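Local atomic coordinates of hypothetical protein (PDB entry 2OOJ), a protein that is of unknown function but belongs to the DUF3224 family, grouped with the AOC-type beta barrels, and assembles as a dimer. Residues Thr56-Lys59 with Gly60-Gly63; Val71-Cys75 with Gly76-Ser80. All coordinates share one frame; numbering follows the deposited sequence.

Interaction 1: Thr56-Lys59 with Gly60-Gly63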
loop_
_atom_site.group_PDB
_atom_site.type_symbol
_atom_site.label_atom_id
_atom_site.label_comp_id
_atom_site.label_asym_id
_atom_site.label_seq_id
_atom_site.Cartn_x
_atom_site.Cartn_y
_atom_site.Cartn_z
ATOM N N THR B 56 -0.875 1.463 15.592
ATOM C CA THR B 56 -0.160 2.371 16.464
ATOM C C THR B 56 -0.628 2.151 17.898
ATOM O O THR B 56 -1.509 1.326 18.141
ATOM C CB THR B 56 -0.364 3.806 16.051
ATOM O OG1 THR B 56 -1.644 4.242 16.490
ATOM C CG2 THR B 56 -0.216 3.974 14.483
ATOM N N ALA B 57 -0.056 2.902 18.829
ATOM C CA ALA B 57 -0.460 2.840 20.229
ATOM C C ALA B 57 -1.768 3.569 20.501
ATOM O O ALA B 57 -2.294 3.508 21.622
ATOM C CB ALA B 57 0.662 3.416 21.118
ATOM N N VAL B 58 -2.316 4.265 19.505
ATOM C CA VAL B 58 -3.546 5.012 19.705
ATOM C C VAL B 58 -4.685 4.288 19.051
ATOM O O VAL B 58 -4.680 4.050 17.844
ATOM C CB VAL B 58 -3.436 6.419 19.135
ATOM C CG1 VAL B 58 -4.780 7.156 19.152
ATOM C CG2 VAL B 58 -2.376 7.186 19.899
ATOM N N LYS B 59 -5.671 3.933 19.866
ATOM C CA LYS B 59 -6.852 3.242 19.382
ATOM C C LYS B 59 -7.447 3.956 18.192
ATOM O O LYS B 59 -7.698 5.155 18.231
ATOM C CB LYS B 59 -7.921 3.136 20.491
ATOM C CG LYS B 59 -7.666 2.009 21.455
ATOM C CD LYS B 59 -7.865 0.687 20.788
ATOM C CE LYS B 59 -7.814 -0.434 21.777
ATOM N NZ LYS B 59 -7.776 -1.734 21.030
ATOM N N GLY B 60 -7.696 3.186 17.149
ATOM C CA GLY B 60 -8.371 3.674 15.980
ATOM C C GLY B 60 -7.449 4.319 14.959
ATOM O O GLY B 60 -7.938 4.892 13.982
ATOM N N SER B 61 -6.136 4.246 15.196
ATOM C CA SER B 61 -5.136 4.821 14.265
ATOM C C SER B 61 -4.217 3.716 13.777
ATOM O O SER B 61 -3.541 3.059 14.563
ATOM C CB SER B 61 -4.334 5.960 14.920
ATOM O OG SER B 61 -5.135 7.119 15.036
ATOM N N ALA B 62 -4.202 3.497 12.459
ATOM C CA ALA B 62 -3.399 2.451 11.882
ATOM C C ALA B 62 -3.312 2.710 10.360
ATOM O O ALA B 62 -4.017 3.562 9.827
ATOM C CB ALA B 62 -4.028 1.111 12.137
ATOM N N GLY B 63 -2.462 1.952 9.699
ATOM C CA GLY B 63 -2.413 1.983 8.218
ATOM C C GLY B 63 -2.234 0.590 7.714
ATOM O O GLY B 63 -1.732 -0.258 8.452
HETATM O O HOH W 1 -3.895 1.120 16.420
HETATM O O HOH W 2 -7.447 7.295 16.612
#
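T56 and S61 face each other across the loop that joins strand 43-55 to strand 62-71, where an ST turn at T56 is followed by a type II beta turn from V58 to S61. The threonine hydroxyl works in two directions. It accepts the N-H of V58, closing the ST turn, with T56 OG1 and V58 N 3.1 Å apart, and it gives its own proton to the carbonyl of S61, where T56 OG1 lies 3.0 Å from S61 O. The first torsion of T56 (chi1 78°) sets OG1 between the backbone N and the carbonyl carbon, within reach of both partners. From there the hydroxyl comes down on S61 O from above the carbonyl plane, whereas T56 N approaches that oxygen within the plane. Water 1 can donate to S61 O and T56 O, though it has more acceptors near it than protons. CG2 of T56 rests near S61 O, at 3.4 Å.

The beta turn is closed by S61 N and V58 O, 3.0 Å apart. Its third position is G60, whose positive phi of 86° would jam a side chain against K59 O; glycine therefore suits the bend. K59, at the exposed second position, turns its CB away from G60-G63, where its charge can stay in solvent. S61 OG forms a hydrogen bond with ND1 of H103 of the second subunit, and V58, a branched apolar residue, packs on the same histidine. Water 2 bridges the turn, 2.8 Å from S61 OG and 2.7 Å from K59 O.

Interaction 2: Val71-Cys75 with Gly76-Ser80; sequences VGKLC and GRQGS
K73 and Q78 meet across one face of a tight beta hairpin, whose type I' beta turn from L74 to R77 links strand 73-74 to strand 77-90. They form a non-hydrogen-bonded antiparallel pair, and their side chains cross at about a right angle. The lysine's methylenes do the touching: K73 CG meets Q78 OE1 at 3.4 Å, and K73 CD passes 3.6 Å from G76 O. Long, flexible residues with polar ends suit these two exposed positions. Q78 leaves with CG anti to its backbone N (chi1 173°), then bends at chi2 (71°), which folds its amide back over the G72 carbonyl, with Q78 CD 3.4 Å from G72 O. V71 CG1 borders the same amide at NE2.

Beneath these side chains the backbone ladder sets the spacing. G72 and G79 exchange two nearly straight bonds, the shorter from G79 N to G72 O at 2.8 Å; L74 and R77 exchange the next two. Glycine fits at G72, where the chain turns a corner with a positive phi, and at G76, whose phi of 86° would press a side chain against C75 O.

Further out, L74 sends its apolar branches from the opposite face onto F129 and F131, while the R77 guanidinium makes a cation-pi contact with F133. E108 accepts from Q78 N, and V25 of the second subunit packs on V71 and S80. Within the hairpin, V71 CG2 and S80 CB are 4.1 Å apart.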
loop_
_atom_site.group_PDB
_atom_site.type_symbol
_atom_site.label_atom_id
_atom_site.label_comp_id
_atom_site.label_asym_id
_atom_site.label_seq_id
_atom_site.Cartn_x
_atom_site.Cartn_y
_atom_site.Cartn_z
ATOM N N VAL B 71 -8.657 -13.696 -9.754
ATOM C CA VAL B 71 -8.940 -14.561 -10.901
ATOM C C VAL B 71 -10.370 -15.049 -10.802
ATOM O O VAL B 71 -10.794 -15.586 -9.775
ATOM C CB VAL B 71 -7.973 -15.779 -10.944
ATOM C CG1 VAL B 71 -8.193 -16.582 -12.194
ATOM C CG2 VAL B 71 -6.552 -15.311 -10.860
ATOM N N GLY B 72 -11.117 -14.871 -11.866
ATOM C CA GLY B 72 -12.516 -15.245 -11.861
ATOM C C GLY B 72 -13.301 -14.583 -12.945
ATOM O O GLY B 72 -12.793 -14.298 -14.034
ATOM N N LYS B 73 -14.562 -14.309 -12.634
ATOM C CA LYS B 73 -15.486 -13.791 -13.610
ATOM C C LYS B 73 -16.080 -12.488 -13.096
ATOM O O LYS B 73 -16.415 -12.379 -11.922
ATOM C CB LYS B 73 -16.605 -14.812 -13.868
ATOM C CG LYS B 73 -16.195 -15.942 -14.775
ATOM C CD LYS B 73 -17.416 -16.779 -15.159
ATOM C CE LYS B 73 -16.974 -18.034 -15.880
ATOM N NZ LYS B 73 -18.136 -18.914 -16.213
ATOM N N LEU B 74 -16.172 -11.514 -13.983
ATOM C CA LEU B 74 -16.827 -10.257 -13.691
ATOM C C LEU B 74 -17.939 -10.076 -14.699
ATOM O O LEU B 74 -17.689 -9.915 -15.900
ATOM C CB LEU B 74 -15.819 -9.103 -13.787
ATOM C CG LEU B 74 -16.339 -7.689 -13.490
ATOM C CD1 LEU B 74 -16.947 -7.590 -12.052
ATOM C CD2 LEU B 74 -15.154 -6.745 -13.729
ATOM N N CYS B 75 -19.176 -10.039 -14.214
ATOM C CA CYS B 75 -20.353 -10.045 -15.090
ATOM C C CYS B 75 -20.259 -11.107 -16.157
ATOM O O CYS B 75 -20.495 -10.848 -17.353
ATOM C CB CYS B 75 -20.548 -8.687 -15.731
ATOM S SG CYS B 75 -20.882 -7.403 -14.569
ATOM N N GLY B 76 -19.871 -12.295 -15.737
ATOM C CA GLY B 76 -19.834 -13.443 -16.609
ATOM C C GLY B 76 -18.567 -13.626 -17.414
ATOM O O GLY B 76 -18.360 -14.698 -17.982
ATOM N N ARG B 77 -17.693 -12.620 -17.444
ATOM C CA ARG B 77 -16.509 -12.698 -18.275
ATOM C C ARG B 77 -15.297 -13.090 -17.477
ATOM O O ARG B 77 -15.019 -12.487 -16.454
ATOM C CB ARG B 77 -16.254 -11.357 -18.931
ATOM C CG ARG B 77 -17.315 -10.967 -19.921
ATOM C CD ARG B 77 -17.118 -9.543 -20.337
ATOM N NE ARG B 77 -16.008 -9.375 -21.269
ATOM C CZ ARG B 77 -15.391 -8.220 -21.516
ATOM N NH1 ARG B 77 -15.742 -7.108 -20.879
ATOM N NH2 ARG B 77 -14.398 -8.186 -22.402
ATOM N N GLN B 78 -14.567 -14.081 -17.969
ATOM C CA GLN B 78 -13.473 -14.702 -17.237
ATOM C C GLN B 78 -12.164 -13.946 -17.452
ATOM O O GLN B 78 -11.766 -13.634 -18.577
ATOM C CB GLN B 78 -13.294 -16.152 -17.704
ATOM C CG GLN B 78 -12.058 -16.893 -17.149
ATOM C CD GLN B 78 -12.182 -17.223 -15.670
ATOM O OE1 GLN B 78 -13.270 -17.546 -15.190
ATOM N NE2 GLN B 78 -11.057 -17.165 -14.944
ATOM N N GLY B 79 -11.472 -13.641 -16.369
ATOM C CA GLY B 79 -10.167 -13.019 -16.521
ATOM C C GLY B 79 -9.441 -12.938 -15.209
ATOM O O GLY B 79 -9.727 -13.696 -14.264
ATOM N N SER B 80 -8.528 -11.985 -15.140
ATOM C CA SER B 80 -7.840 -11.678 -13.919
ATOM C C SER B 80 -7.552 -10.169 -13.874
ATOM O O SER B 80 -7.545 -9.497 -14.895
ATOM C CB SER B 80 -6.541 -12.490 -13.875
ATOM O OG SER B 80 -5.732 -12.273 -15.029
#

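In the fold
After strands 5-18 and 29-39 the chain runs along strand 43-55 and reverses at interaction 1, which closes the loop into strand 62-71. That strand then carries it across the barrel-like sheet to interaction 2, where a second reversal leads through 73-74 into strand 77-90. The two contacts are thus in series, neither enclosing nor crossing the other. They lie on opposite sides of the chain's centre. The centres of interactions 1 and 2 are about 36 Å apart. The nearest atoms of interactions 1 and 2 are about 23 Å apart. Strands 43-55, 62-71 and 77-90 are successive neighbours in the antiparallel sheet, so the two turns finish adjoining links of one meander. Both also meet the second subunit.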